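Local atomic coordinates of putative uncharacterized protein (Chaetomium thermophilum, PDB entry 5T8V), a protein that probably acts as a cohesin loader that associates with chromatin, this chain being the C-terminal, HEAT-repeat part of a larger Scc2/Nipped-B family protein. Residues E153-L158 against Q201-M206; M168-L173 against K184-C189; Y381-I386 against M432-G437; S487-S492 against E501-W506. One frame throughout, in Å; residues are numbered along the deposited sequence.

Contact 1: E153-L158 against Q201-M206; sequences EQALSL and QKLLSM
A thin, mainly apolar contact without hydrogen bonds between the segments joins helix 149-172 to helix 190-213 near the N-terminal end of the modelled chain, with Leu-203 of the second helix set against Ala-155 and Leu-158 of the first. The two segments run in roughly opposite directions. Ala-155 and Leu-158 lie three residues apart, hence on one face of their helix, and the forked end of Leu-203 spans them. With CG anti to the backbone N (chi1 178°), the fork is sent outward. CD2 of Leu-203 serves both residues, lying 4.3 Å from CB of Leu-158 and 4.2 Å from the carbonyl O of Ala-155; CD1 of Leu-203 stands 4.5 Å from CB of Ala-155. Antiparallel helices packed through small and branched side chains are consistent with the HEAT-repeat solenoid of this protein, and two further helices close round the contact: Ala-130 of helix 120-136 touches both Ala-155 and Leu-203, while Leu-158 also meets Leu-94 of helix 81-96. Two serine hydroxyls bond within their own helices. OG of Ser-157 gives a 3.1 Å hydrogen bond to O of Glu-153, coming from the face of that carbonyl opposite to Ser-157 N, and OG of Ser-205 bonds to O of Lys-202.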
loop_
_atom_site.group_PDB
_atom_site.type_symbol
_atom_site.label_atom_id
_atom_site.label_comp_id
_atom_site.label_asym_id
_atom_site.label_seq_id
_atom_site.Cartn_x
_atom_site.Cartn_y
_atom_site.Cartn_z
ATOM N N GLU A 153 24.668 54.831 20.709
ATOM C CA GLU A 153 23.263 55.177 20.514
ATOM C C GLU A 153 23.043 55.819 19.148
ATOM O O GLU A 153 22.102 55.468 18.425
ATOM C CB GLU A 153 22.800 56.110 21.635
ATOM C CG GLU A 153 21.328 55.972 21.982
ATOM C CD GLU A 153 20.999 54.615 22.574
ATOM O OE1 GLU A 153 21.920 53.962 23.111
ATOM O OE2 GLU A 153 19.824 54.200 22.498
ATOM N N GLN A 154 23.907 56.766 18.777
ATOM C CA GLN A 154 23.785 57.430 17.483
ATOM C C GLN A 154 23.923 56.431 16.340
ATOM O O GLN A 154 23.111 56.419 15.408
ATOM C CB GLN A 154 24.840 58.531 17.362
ATOM C CG GLN A 154 24.668 59.669 18.355
ATOM C CD GLN A 154 25.870 60.597 18.397
ATOM O OE1 GLN A 154 27.004 60.178 18.155
ATOM N NE2 GLN A 154 25.627 61.865 18.705
ATOM N N ALA A 155 24.956 55.586 16.393
ATOM C CA ALA A 155 25.144 54.581 15.351
ATOM C C ALA A 155 23.910 53.698 15.216
ATOM O O ALA A 155 23.428 53.443 14.105
ATOM C CB ALA A 155 26.382 53.740 15.660
ATOM N N LEU A 156 23.382 53.224 16.345
ATOM C CA LEU A 156 22.194 52.378 16.318
ATOM C C LEU A 156 21.013 53.103 15.684
ATOM O O LEU A 156 20.275 52.521 14.877
ATOM C CB LEU A 156 21.855 51.930 17.739
ATOM C CG LEU A 156 20.560 51.147 17.937
ATOM C CD1 LEU A 156 20.529 49.901 17.062
ATOM C CD2 LEU A 156 20.410 50.789 19.407
ATOM N N SER A 157 20.817 54.375 16.038
ATOM C CA SER A 157 19.765 55.159 15.403
ATOM C C SER A 157 19.955 55.193 13.894
ATOM O O SER A 157 19.025 54.908 13.133
ATOM C CB SER A 157 19.744 56.576 15.974
ATOM O OG SER A 157 19.419 56.556 17.352
ATOM N N LEU A 158 21.166 55.527 13.440
ATOM C CA LEU A 158 21.412 55.594 12.004
ATOM C C LEU A 158 21.115 54.263 11.328
ATOM O O LEU A 158 20.586 54.234 10.213
ATOM C CB LEU A 158 22.855 56.018 11.730
ATOM C CG LEU A 158 23.088 57.516 11.525
ATOM C CD1 LEU A 158 24.574 57.794 11.387
ATOM C CD2 LEU A 158 22.337 58.034 10.303
ATOM N N GLN A 201 26.134 49.055 4.779
ATOM C CA GLN A 201 26.668 47.722 5.042
ATOM C C GLN A 201 27.846 47.790 6.006
ATOM O O GLN A 201 27.872 47.100 7.032
ATOM C CB GLN A 201 27.101 47.055 3.735
ATOM C CG GLN A 201 25.970 46.655 2.803
ATOM C CD GLN A 201 26.463 45.814 1.638
ATOM O OE1 GLN A 201 27.631 45.420 1.598
ATOM N NE2 GLN A 201 25.580 45.536 0.684
ATOM N N LYS A 202 28.829 48.633 5.687
ATOM C CA LYS A 202 30.032 48.727 6.504
ATOM C C LYS A 202 29.701 49.115 7.940
ATOM O O LYS A 202 30.344 48.638 8.883
ATOM C CB LYS A 202 30.995 49.734 5.879
ATOM C CG LYS A 202 31.470 49.353 4.486
ATOM C CD LYS A 202 32.498 48.229 4.524
ATOM C CE LYS A 202 33.038 47.923 3.132
ATOM N NZ LYS A 202 33.690 49.114 2.492
ATOM N N LEU A 203 28.698 49.975 8.131
ATOM C CA LEU A 203 28.311 50.353 9.487
ATOM C C LEU A 203 27.679 49.179 10.227
ATOM O O LEU A 203 28.055 48.877 11.366
ATOM C CB LEU A 203 27.353 51.543 9.454
ATOM C CG LEU A 203 26.849 51.998 10.829
ATOM C CD1 LEU A 203 28.009 52.387 11.737
ATOM C CD2 LEU A 203 25.874 53.154 10.686
ATOM N N LEU A 204 26.712 48.507 9.601
ATOM C CA LEU A 204 26.067 47.370 10.252
ATOM C C LEU A 204 27.093 46.310 10.646
ATOM O O LEU A 204 27.130 45.854 11.798
ATOM C CB LEU A 204 25.005 46.781 9.326
ATOM C CG LEU A 204 23.808 47.689 9.025
ATOM C CD1 LEU A 204 23.036 47.185 7.821
ATOM C CD2 LEU A 204 22.893 47.778 10.230
ATOM N N SER A 205 27.940 45.904 9.698
ATOM C CA SER A 205 28.981 44.935 10.014
ATOM C C SER A 205 29.891 45.456 11.118
ATOM O O SER A 205 30.344 44.688 11.978
ATOM C CB SER A 205 29.792 44.605 8.761
ATOM O OG SER A 205 30.667 45.666 8.427
ATOM N N MET A 206 30.161 46.764 11.121
ATOM C CA MET A 206 30.993 47.330 12.176
ATOM C C MET A 206 30.324 47.210 13.540
ATOM O O MET A 206 31.015 47.073 14.554
ATOM C CB MET A 206 31.314 48.793 11.879
ATOM C CG MET A 206 32.300 49.410 12.866
ATOM S SD MET A 206 33.881 48.538 12.904
ATOM C CE MET A 206 34.105 48.333 14.666
#

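Contact 2: M168-L173 against K184-C189; sequences MPLAEL and KALSSC
Three leucines carry the apolar part of this contact, and one methyl does most of the work: CD1 of Leu-186 lies 3.6 Å from CD2 of Leu-170 and 3.8 Å from CD2 of Leu-173. Leu-186 projects toward the other segment; its side chain crosses that of Leu-173 at about a right angle and that of Leu-170 obliquely. The CB of Leu-170 does not aim straight at its partner; with CG beside the backbone N (chi1 -84°), the branch swings round until CD2 reaches Leu-186. Backbone bonds are of a second kind. Leu-173, the first residue to leave helical geometry at the end of helix 149-172, has two weak bonds from its N, to O of Pro-169 and O of Leu-170; Cys-189 N bonds to O of Leu-186 at 2.9 Å. Charged and hydroxyl groups lie off to the side, Lys-184 in a salt bridge with Glu-180 and Ser-187 OG bonded to O of Phe-183. Leu-170 also touches Ile-193, Met-197 and Phe-250, Leu-186 touches Ile-193 and Val-244, and Leu-173 touches Val-244. As expected of consecutive helices in an all-helical solenoid, helix 180-187 packs beside the C-terminal end of helix 149-172, with helix 190-213 next to both.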
loop_
_atom_site.group_PDB
_atom_site.type_symbol
_atom_site.label_atom_id
_atom_site.label_comp_id
_atom_site.label_asym_id
_atom_site.label_seq_id
_atom_site.Cartn_x
_atom_site.Cartn_y
_atom_site.Cartn_z
ATOM N N MET A 168 15.148 49.065 2.875
ATOM C CA MET A 168 13.930 48.302 2.617
ATOM C C MET A 168 13.080 48.926 1.517
ATOM O O MET A 168 12.745 48.219 0.550
ATOM C CB MET A 168 13.137 48.151 3.919
ATOM C CG MET A 168 13.905 47.456 5.042
ATOM S SD MET A 168 14.272 45.718 4.720
ATOM C CE MET A 168 12.634 44.999 4.762
ATOM N N PRO A 169 12.704 50.207 1.579
ATOM C CA PRO A 169 11.879 50.763 0.494
ATOM C C PRO A 169 12.554 50.718 -0.866
ATOM O O PRO A 169 11.860 50.607 -1.885
ATOM C CB PRO A 169 11.614 52.205 0.952
ATOM C CG PRO A 169 12.659 52.495 1.976
ATOM C CD PRO A 169 12.955 51.195 2.643
ATOM N N LEU A 170 13.885 50.804 -0.920
ATOM C CA LEU A 170 14.571 50.687 -2.203
ATOM C C LEU A 170 14.518 49.259 -2.725
ATOM O O LEU A 170 14.288 49.038 -3.919
ATOM C CB LEU A 170 16.020 51.154 -2.078
ATOM C CG LEU A 170 16.255 52.662 -2.201
ATOM C CD1 LEU A 170 17.684 53.007 -1.825
ATOM C CD2 LEU A 170 15.959 53.142 -3.610
ATOM N N ALA A 171 14.732 48.278 -1.848
ATOM C CA ALA A 171 14.636 46.886 -2.271
ATOM C C ALA A 171 13.230 46.554 -2.752
ATOM O O ALA A 171 13.059 45.831 -3.741
ATOM C CB ALA A 171 15.041 45.963 -1.125
ATOM N N GLU A 172 12.208 47.081 -2.074
ATOM C CA GLU A 172 10.828 46.734 -2.391
ATOM C C GLU A 172 10.267 47.519 -3.569
ATOM O O GLU A 172 9.259 47.099 -4.148
ATOM C CB GLU A 172 9.936 46.959 -1.170
ATOM C CG GLU A 172 10.317 46.121 0.039
ATOM C CD GLU A 172 9.317 46.239 1.173
ATOM O OE1 GLU A 172 8.281 46.908 0.984
ATOM O OE2 GLU A 172 9.569 45.660 2.252
ATOM N N LEU A 173 10.886 48.638 -3.939
ATOM C CA LEU A 173 10.326 49.498 -4.974
ATOM C C LEU A 173 10.335 48.792 -6.323
ATOM O O LEU A 173 11.361 48.249 -6.747
ATOM C CB LEU A 173 11.114 50.802 -5.064
ATOM C CG LEU A 173 10.473 51.872 -5.948
ATOM C CD1 LEU A 173 9.266 52.480 -5.250
ATOM C CD2 LEU A 173 11.486 52.943 -6.319
ATOM N N LYS A 184 12.145 55.213 -11.952
ATOM C CA LYS A 184 13.073 55.645 -12.993
ATOM C C LYS A 184 13.973 56.773 -12.503
ATOM O O LYS A 184 15.133 56.874 -12.926
ATOM C CB LYS A 184 12.293 56.058 -14.242
ATOM C CG LYS A 184 11.250 55.018 -14.639
ATOM C CD LYS A 184 10.882 55.070 -16.112
ATOM C CE LYS A 184 9.889 53.965 -16.447
ATOM N NZ LYS A 184 9.396 54.020 -17.851
ATOM N N ALA A 185 13.471 57.607 -11.591
ATOM C CA ALA A 185 14.284 58.681 -11.029
ATOM C C ALA A 185 15.484 58.125 -10.267
ATOM O O ALA A 185 16.628 58.518 -10.520
ATOM C CB ALA A 185 13.423 59.557 -10.121
ATOM N N LEU A 186 15.242 57.209 -9.322
ATOM C CA LEU A 186 16.346 56.615 -8.569
ATOM C C LEU A 186 17.253 55.792 -9.479
ATOM O O LEU A 186 18.489 55.821 -9.346
ATOM C CB LEU A 186 15.789 55.749 -7.438
ATOM C CG LEU A 186 15.054 56.498 -6.324
ATOM C CD1 LEU A 186 14.135 55.560 -5.558
ATOM C CD2 LEU A 186 16.051 57.152 -5.383
ATOM N N SER A 187 16.653 55.049 -10.411
ATOM C CA SER A 187 17.434 54.311 -11.395
ATOM C C SER A 187 18.358 55.237 -12.173
ATOM O O SER A 187 19.403 54.799 -12.666
ATOM C CB SER A 187 16.500 53.567 -12.350
ATOM O OG SER A 187 15.684 52.640 -11.653
ATOM N N SER A 188 17.993 56.514 -12.298
ATOM C CA SER A 188 18.839 57.472 -12.998
ATOM C C SER A 188 20.047 57.921 -12.178
ATOM O O SER A 188 20.963 58.523 -12.749
ATOM C CB SER A 188 18.011 58.693 -13.406
ATOM O OG SER A 188 18.749 59.545 -14.264
ATOM N N CYS A 189 20.079 57.648 -10.866
ATOM C CA CYS A 189 21.208 58.015 -10.013
ATOM C C CYS A 189 21.679 56.830 -9.165
ATOM O O CYS A 189 22.190 57.007 -8.043
ATOM C CB CYS A 189 20.855 59.213 -9.133
ATOM S SG CYS A 189 19.377 58.998 -8.128
#

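Contact 3: Y381-I386 against M432-G437; sequences YVIKFI and MLMMVG
Met-434 of helix 423-440 reaches over to helix 357-391, where it meets a buried isoleucine with its sulfur and an exposed lysine with its terminal methyl. The inner side is the well-covered one. SD of Met-434 lies 4.1 Å from CG2 of Ile-383, and the two side chains slide past each other in opposite directions rather than meeting end on. Met-434 starts out extended, CG anti to the backbone N (chi1 -174°), and bends only at its last torsion (chi3 -69°), which brings CE round toward Lys-384. Behind this pair Ile-383 also packs on Leu-427 and Leu-431, from the preceding turns of the methionine's own helix, so helix 423-440 covers the isoleucine with several residues. The outer side lies open to solvent. CE of Met-434 comes within 4.2 Å of CG of Lys-384, whose CB is directed away from the other helix; the methyl touches the stem at CG while the lysine itself remains exposed. The contact thus joins two helices of a HEAT-repeat protein, one side buried and one reaching solvent. Built from a thioether, a branched alkyl group and an aliphatic stem, it has no directional bond of its own, and probably depends on shape and exclusion of water.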
loop_
_atom_site.group_PDB
_atom_site.type_symbol
_atom_site.label_atom_id
_atom_site.label_comp_id
_atom_site.label_asym_id
_atom_site.label_seq_id
_atom_site.Cartn_x
_atom_site.Cartn_y
_atom_site.Cartn_z
ATOM N N TYR A 381 15.866 23.489 20.595
ATOM C CA TYR A 381 15.025 24.683 20.632
ATOM C C TYR A 381 14.206 24.789 19.351
ATOM O O TYR A 381 12.970 24.894 19.382
ATOM C CB TYR A 381 15.877 25.945 20.815
ATOM C CG TYR A 381 16.616 26.057 22.135
ATOM C CD1 TYR A 381 16.145 25.435 23.282
ATOM C CD2 TYR A 381 17.788 26.802 22.231
ATOM C CE1 TYR A 381 16.823 25.549 24.487
ATOM C CE2 TYR A 381 18.471 26.915 23.428
ATOM C CZ TYR A 381 17.985 26.288 24.552
ATOM O OH TYR A 381 18.662 26.399 25.745
ATOM N N VAL A 382 14.889 24.729 18.204
ATOM C CA VAL A 382 14.198 24.853 16.922
ATOM C C VAL A 382 13.115 23.784 16.792
ATOM O O VAL A 382 11.926 24.088 16.614
ATOM C CB VAL A 382 15.204 24.773 15.761
ATOM C CG1 VAL A 382 14.490 24.900 14.420
ATOM C CG2 VAL A 382 16.271 25.848 15.899
ATOM N N ILE A 383 13.515 22.513 16.882
ATOM C CA ILE A 383 12.592 21.417 16.587
ATOM C C ILE A 383 11.404 21.445 17.541
ATOM O O ILE A 383 10.245 21.310 17.126
ATOM C CB ILE A 383 13.336 20.070 16.642
ATOM C CG1 ILE A 383 14.457 20.042 15.597
ATOM C CG2 ILE A 383 12.378 18.902 16.439
ATOM C CD1 ILE A 383 13.996 20.252 14.160
ATOM N N LYS A 384 11.673 21.616 18.835
ATOM C CA LYS A 384 10.593 21.715 19.809
ATOM C C LYS A 384 9.614 22.811 19.423
ATOM O O LYS A 384 8.394 22.613 19.459
ATOM C CB LYS A 384 11.162 21.972 21.205
ATOM C CG LYS A 384 11.591 20.709 21.935
ATOM C CD LYS A 384 12.598 21.006 23.041
ATOM C CE LYS A 384 12.017 21.895 24.133
ATOM N NZ LYS A 384 13.071 22.370 25.077
ATOM N N PHE A 385 10.125 23.979 19.033
ATOM C CA PHE A 385 9.221 25.066 18.674
ATOM C C PHE A 385 8.351 24.686 17.478
ATOM O O PHE A 385 7.113 24.713 17.558
ATOM C CB PHE A 385 10.010 26.341 18.387
ATOM C CG PHE A 385 9.145 27.554 18.231
ATOM C CD1 PHE A 385 8.594 28.171 19.341
ATOM C CD2 PHE A 385 8.873 28.074 16.977
ATOM C CE1 PHE A 385 7.790 29.286 19.203
ATOM C CE2 PHE A 385 8.072 29.191 16.835
ATOM C CZ PHE A 385 7.530 29.796 17.950
ATOM N N ILE A 386 8.980 24.307 16.360
ATOM C CA ILE A 386 8.222 24.163 15.120
ATOM C C ILE A 386 7.261 22.980 15.198
ATOM O O ILE A 386 6.138 23.051 14.686
ATOM C CB ILE A 386 9.162 24.057 13.904
ATOM C CG1 ILE A 386 10.150 22.895 14.053
ATOM C CG2 ILE A 386 9.892 25.384 13.693
ATOM C CD1 ILE A 386 10.962 22.623 12.784
ATOM N N MET A 432 13.636 13.509 13.581
ATOM C CA MET A 432 13.325 12.101 13.363
ATOM C C MET A 432 13.095 11.381 14.685
ATOM O O MET A 432 12.100 10.666 14.850
ATOM C CB MET A 432 14.453 11.442 12.567
ATOM C CG MET A 432 14.298 9.942 12.387
ATOM S SD MET A 432 14.993 8.996 13.756
ATOM C CE MET A 432 16.746 9.278 13.513
ATOM N N LEU A 433 14.012 11.548 15.641
ATOM C CA LEU A 433 13.819 10.941 16.955
ATOM C C LEU A 433 12.472 11.335 17.542
ATOM O O LEU A 433 11.770 10.503 18.134
ATOM C CB LEU A 433 14.949 11.353 17.897
ATOM C CG LEU A 433 16.359 10.906 17.507
ATOM C CD1 LEU A 433 17.387 11.499 18.462
ATOM C CD2 LEU A 433 16.467 9.385 17.476
ATOM N N MET A 434 12.085 12.599 17.373
ATOM C CA MET A 434 10.822 13.062 17.933
ATOM C C MET A 434 9.633 12.405 17.244
ATOM O O MET A 434 8.657 12.029 17.905
ATOM C CB MET A 434 10.739 14.580 17.826
ATOM C CG MET A 434 9.526 15.176 18.514
ATOM S SD MET A 434 9.694 16.944 18.787
ATOM C CE MET A 434 10.990 16.970 20.026
ATOM N N MET A 435 9.688 12.258 15.918
ATOM C CA MET A 435 8.566 11.651 15.207
ATOM C C MET A 435 8.446 10.166 15.528
ATOM O O MET A 435 7.340 9.667 15.767
ATOM C CB MET A 435 8.714 11.868 13.701
ATOM C CG MET A 435 8.694 13.329 13.297
ATOM S SD MET A 435 7.241 14.207 13.906
ATOM C CE MET A 435 7.891 15.868 14.059
ATOM N N VAL A 436 9.566 9.443 15.538
ATOM C CA VAL A 436 9.535 8.050 15.975
ATOM C C VAL A 436 8.911 7.960 17.361
ATOM O O VAL A 436 8.045 7.117 17.623
ATOM C CB VAL A 436 10.951 7.444 15.952
ATOM C CG1 VAL A 436 10.949 6.041 16.552
ATOM C CG2 VAL A 436 11.483 7.405 14.531
ATOM N N GLY A 437 9.341 8.841 18.266
ATOM C CA GLY A 437 8.754 8.858 19.596
ATOM C C GLY A 437 7.248 9.036 19.563
ATOM O O GLY A 437 6.512 8.333 20.258
#

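Contact 4: S487-S492 against E501-W506; sequences SDLAAS and EHMVAW
Leu-489 makes every apolar touch here, facing His-502 and Met-503 where helix 500-503 folds back beside helix 481-494. Its CG lies anti to the backbone N (chi1 -174°), which directs the fork at the side chains of both: CD1 of Leu-489 is 4.0 Å from CB of His-502, and CD2 of Leu-489 is 3.9 Å from SD of Met-503. The methionine is bent at both outer torsions (chi2 -74°, chi3 -67°), so its sulfur curls back across the leucine fork, with CD1 of Leu-489 also 4.0 Å from SD of Met-503. His-502 takes part through its CB, not its ring. Were Leu-489 cut back to an alanine, the sulfur of Met-503 would probably lose its partner across the contact and a gap would open beside Ile-599 of helix 590-602, which both residues touch. Polar interactions flank this apolar patch: Asp-488 forms a salt bridge with Arg-499, in the link between the helices, and Val-504 O accepts a hydrogen bond from Trp-540. Further along, Trp-506 makes cation-pi contacts with Arg-511 and Arg-568. A helix and a short helical turn, joined by a brief link and reversed on each other, are consistent with the all-helical HEAT-repeat architecture.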
loop_
_atom_site.group_PDB
_atom_site.type_symbol
_atom_site.label_atom_id
_atom_site.label_comp_id
_atom_site.label_asym_id
_atom_site.label_seq_id
_atom_site.Cartn_x
_atom_site.Cartn_y
_atom_site.Cartn_z
ATOM N N SER A 487 36.469 5.151 -1.767
ATOM C CA SER A 487 35.662 4.135 -2.431
ATOM C C SER A 487 35.546 2.885 -1.568
ATOM O O SER A 487 34.445 2.357 -1.367
ATOM C CB SER A 487 36.262 3.797 -3.796
ATOM O OG SER A 487 35.505 2.799 -4.460
ATOM N N ASP A 488 36.673 2.399 -1.045
ATOM C CA ASP A 488 36.623 1.253 -0.144
ATOM C C ASP A 488 35.813 1.580 1.103
ATOM O O ASP A 488 34.987 0.773 1.552
ATOM C CB ASP A 488 38.041 0.820 0.232
ATOM C CG ASP A 488 38.060 -0.368 1.175
ATOM O OD1 ASP A 488 37.720 -1.486 0.731
ATOM O OD2 ASP A 488 38.423 -0.187 2.357
ATOM N N LEU A 489 36.019 2.773 1.664
ATOM C CA LEU A 489 35.304 3.156 2.874
ATOM C C LEU A 489 33.804 3.244 2.624
ATOM O O LEU A 489 33.001 2.866 3.484
ATOM C CB LEU A 489 35.844 4.487 3.393
ATOM C CG LEU A 489 35.292 4.969 4.731
ATOM C CD1 LEU A 489 35.646 3.999 5.846
ATOM C CD2 LEU A 489 35.826 6.360 5.032
ATOM N N ALA A 490 33.405 3.745 1.452
ATOM C CA ALA A 490 31.989 3.799 1.110
ATOM C C ALA A 490 31.421 2.399 0.937
ATOM O O ALA A 490 30.311 2.111 1.402
ATOM C CB ALA A 490 31.784 4.615 -0.164
ATOM N N ALA A 491 32.164 1.520 0.263
ATOM C CA ALA A 491 31.751 0.125 0.170
ATOM C C ALA A 491 31.474 -0.451 1.550
ATOM O O ALA A 491 30.467 -1.141 1.753
ATOM C CB ALA A 491 32.827 -0.694 -0.544
ATOM N N SER A 492 32.351 -0.169 2.517
ATOM C CA SER A 492 32.147 -0.686 3.867
ATOM C C SER A 492 30.962 -0.013 4.549
ATOM O O SER A 492 30.232 -0.657 5.309
ATOM C CB SER A 492 33.413 -0.493 4.699
ATOM O OG SER A 492 34.487 -1.258 4.183
ATOM N N GLU A 501 37.223 3.407 13.289
ATOM C CA GLU A 501 38.617 3.830 13.322
ATOM C C GLU A 501 39.104 4.369 11.984
ATOM O O GLU A 501 39.974 5.247 11.961
ATOM C CB GLU A 501 39.509 2.665 13.773
ATOM C CG GLU A 501 39.275 1.333 13.047
ATOM C CD GLU A 501 39.876 0.153 13.785
ATOM O OE1 GLU A 501 40.716 0.374 14.685
ATOM O OE2 GLU A 501 39.501 -0.999 13.470
ATOM N N HIS A 502 38.567 3.872 10.868
ATOM C CA HIS A 502 38.899 4.439 9.566
ATOM C C HIS A 502 38.147 5.735 9.294
ATOM O O HIS A 502 38.621 6.554 8.498
ATOM C CB HIS A 502 38.601 3.429 8.456
ATOM C CG HIS A 502 39.520 2.246 8.452
ATOM N ND1 HIS A 502 39.459 1.250 9.405
ATOM C CD2 HIS A 502 40.521 1.898 7.609
ATOM C CE1 HIS A 502 40.383 0.341 9.149
ATOM N NE2 HIS A 502 41.042 0.711 8.064
ATOM N N MET A 503 36.995 5.936 9.937
ATOM C CA MET A 503 36.226 7.159 9.737
ATOM C C MET A 503 36.928 8.360 10.354
ATOM O O MET A 503 37.003 9.428 9.736
ATOM C CB MET A 503 34.832 7.002 10.344
ATOM C CG MET A 503 33.987 5.917 9.701
ATOM S SD MET A 503 33.355 6.389 8.082
ATOM C CE MET A 503 32.237 7.706 8.520
ATOM N N VAL A 504 37.446 8.204 11.572
ATOM C CA VAL A 504 38.081 9.302 12.292
ATOM C C VAL A 504 39.565 9.348 11.954
ATOM O O VAL A 504 40.341 10.042 12.622
ATOM C CB VAL A 504 37.863 9.164 13.810
ATOM C CG1 VAL A 504 36.374 9.138 14.131
ATOM C CG2 VAL A 504 38.553 7.912 14.347
ATOM N N ALA A 505 39.968 8.618 10.917
ATOM C CA ALA A 505 41.372 8.566 10.538
ATOM C C ALA A 505 41.889 9.957 10.193
ATOM O O ALA A 505 41.149 10.826 9.722
ATOM C CB ALA A 505 41.564 7.627 9.349
ATOM N N TRP A 506 43.187 10.159 10.430
ATOM C CA TRP A 506 43.800 11.464 10.205
ATOM C C TRP A 506 43.710 11.886 8.745
ATOM O O TRP A 506 43.581 13.080 8.452
ATOM C CB TRP A 506 45.260 11.432 10.660
ATOM C CG TRP A 506 45.965 12.736 10.528
ATOM C CD1 TRP A 506 47.099 12.987 9.816
ATOM C CD2 TRP A 506 45.580 13.980 11.122
ATOM N NE1 TRP A 506 47.448 14.310 9.934
ATOM C CE2 TRP A 506 46.530 14.942 10.731
ATOM C CE3 TRP A 506 44.524 14.372 11.949
ATOM C CZ2 TRP A 506 46.456 16.272 11.138
ATOM C CZ3 TRP A 506 44.453 15.688 12.351
ATOM C CH2 TRP A 506 45.411 16.624 11.947
#

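Overall arrangement
Contacts 1 and 2 share helix 149-172, touching it at separate levels with centres 22 Å apart; contact 2 lies within the chain span that contact 1 encloses. Both are buried and rest on leucine, with alanine added in contact 1. Contacts 3 and 4 follow later in the chain, their centres 31 Å apart, and each brings in methionine sulfur. Contact 4 is mostly buried, with a histidine at its edge, while contact 3 opens to the surface through a lysine stem. The atoms of different contacts do not touch. Contacts 1 and 3 join long helices through segments more than 40 residues apart; 2 and 4 join helices consecutive in the chain.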